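Local atomic coordinates of CheA (Treponema denticola, PDB entry 6Y1Y), a protein that probably autophosphorylates as the histidine kinase that relays chemoreceptor signals to the flagellar motors, represented here by its coiled-coil dimerization domain. Residues B[112-115]-B[116-120]. Numbering follows the deposited sequence.
Sequences GRIS and GELQE
Arg-113 and Glu-117 join one turn of helix 93-125 to the next by an i to i+4 salt bridge, a classic device of helix surfaces. Glu-117 can be followed outward atom by atom. Glu-117 CB rests 3.5 Å from Ile-114 O, and Glu-117 CG passes 3.6 Å from Arg-113 O, so the aliphatic part runs back over carbonyls of the preceding turn. That course is set at chi1, -71°, which places CG beside the backbone N and anti to the carbonyl carbon; beyond it the chain stays extended. At the tip, Glu-117 OE1 meets Arg-113 NH1 at 2.7 Å, near the guanidinium plane and at its edge, while OE2 lies farther off. The two flat groups are steeply turned, 77° between planes, so a single oxygen does the gripping instead of a paired, two-pronged bridge. Arg-113 gets there by a bend at chi3, 57°, and its NH2 is engaged separately by Glu-19 and Asn-110, which should restrain the guanidinium's rotation.

Elsewhere on the turn, Gly-112 O accepts twice from one face of its carbonyl plane: from Gly-116 N in the regular helical bond, and from Ser-115 OG at 2.9 Å. The hydroxyl of the buried Ser-115, folded back over the helix backbone, thereby finds an acceptor within its own helix. Ile-114 and Leu-118 lie side by side, CG2 of the former 4.0 Å from CD1 of the latter, an apolar contact on the buried side of the helix.

In this dimeric helical bundle, Ile-114 and Leu-118 pack on Thr-20 of helix 7-67 in the same chain, and Glu-117 touches Leu-16 there. Ser-115, Leu-118 and Gln-119 face Lys-24, Val-17 and Val-21, respectively, of the second subunit, so Leu-118 meets both neighbours.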
loop_
_atom_site.group_PDB
_atom_site.type_symbol
_atom_site.label_atom_id
_atom_site.label_comp_id
_atom_site.label_asym_id
_atom_site.label_seq_id
_atom_site.Cartn_x
_atom_site.Cartn_y
_atom_site.Cartn_z
ATOM N N GLY B 112 5.600 -18.262 5.633
ATOM C CA GLY B 112 6.231 -19.275 4.800
ATOM C C GLY B 112 7.047 -20.264 5.608
ATOM O O GLY B 112 6.977 -21.474 5.379
ATOM N N ARG B 113 7.802 -19.772 6.591
ATOM C CA ARG B 113 8.586 -20.672 7.432
ATOM C C ARG B 113 7.677 -21.578 8.251
ATOM O O ARG B 113 7.898 -22.793 8.328
ATOM C CB ARG B 113 9.519 -19.876 8.345
ATOM C CG ARG B 113 10.374 -20.768 9.239
ATOM C CD ARG B 113 11.049 -19.998 10.362
ATOM N NE ARG B 113 10.095 -19.289 11.211
ATOM C CZ ARG B 113 9.342 -19.866 12.144
ATOM N NH1 ARG B 113 9.421 -21.176 12.358
ATOM N NH2 ARG B 113 8.507 -19.132 12.869
ATOM N N ILE B 114 6.638 -21.005 8.858
ATOM C CA ILE B 114 5.723 -21.799 9.670
ATOM C C ILE B 114 5.024 -22.844 8.813
ATOM O O ILE B 114 4.877 -24.005 9.219
ATOM C CB ILE B 114 4.718 -20.882 10.391
ATOM C CG1 ILE B 114 5.445 -19.976 11.383
ATOM C CG2 ILE B 114 3.666 -21.709 11.115
ATOM C CD1 ILE B 114 4.655 -18.740 11.719
ATOM N N SER B 115 4.600 -22.461 7.604
ATOM C CA SER B 115 3.875 -23.391 6.746
ATOM C C SER B 115 4.747 -24.577 6.351
ATOM O O SER B 115 4.258 -25.709 6.262
ATOM C CB SER B 115 3.357 -22.672 5.501
ATOM O OG SER B 115 4.398 -22.452 4.569
ATOM N N GLY B 116 6.038 -24.341 6.115
ATOM C CA GLY B 116 6.948 -25.448 5.869
ATOM C C GLY B 116 7.053 -26.384 7.057
ATOM O O GLY B 116 7.060 -27.609 6.900
ATOM N N GLU B 117 7.124 -25.823 8.263
ATOM C CA GLU B 117 7.185 -26.643 9.466
ATOM C C GLU B 117 5.877 -27.392 9.692
ATOM O O GLU B 117 5.886 -28.553 10.118
ATOM C CB GLU B 117 7.521 -25.774 10.678
ATOM C CG GLU B 117 8.957 -25.266 10.705
ATOM C CD GLU B 117 9.326 -24.652 12.045
ATOM O OE1 GLU B 117 8.634 -23.710 12.487
ATOM O OE2 GLU B 117 10.308 -25.117 12.661
ATOM N N LEU B 118 4.740 -26.736 9.435
ATOM C CA LEU B 118 3.449 -27.408 9.558
ATOM C C LEU B 118 3.354 -28.595 8.614
ATOM O O LEU B 118 2.825 -29.650 8.983
ATOM C CB LEU B 118 2.308 -26.431 9.281
ATOM C CG LEU B 118 1.856 -25.486 10.395
ATOM C CD1 LEU B 118 0.969 -24.404 9.796
ATOM C CD2 LEU B 118 1.128 -26.224 11.505
ATOM N N GLN B 119 3.847 -28.435 7.385
ATOM C CA GLN B 119 3.735 -29.505 6.401
ATOM C C GLN B 119 4.471 -30.748 6.874
ATOM O O GLN B 119 3.912 -31.851 6.890
ATOM C CB GLN B 119 4.280 -29.032 5.057
ATOM C CG GLN B 119 3.988 -29.956 3.897
ATOM C CD GLN B 119 3.891 -29.201 2.585
ATOM O OE1 GLN B 119 2.814 -28.753 2.193
ATOM N NE2 GLN B 119 5.022 -29.045 1.907
ATOM N N GLU B 120 5.721 -30.582 7.306
ATOM C CA GLU B 120 6.472 -31.732 7.792
ATOM C C GLU B 120 5.917 -32.222 9.123
ATOM O O GLU B 120 5.858 -33.431 9.368
ATOM C CB GLU B 120 7.953 -31.381 7.914
ATOM C CG GLU B 120 8.570 -30.882 6.616
ATOM C CD GLU B 120 8.949 -32.010 5.664
ATOM O OE1 GLU B 120 8.604 -33.182 5.943
ATOM O OE2 GLU B 120 9.592 -31.719 4.629
#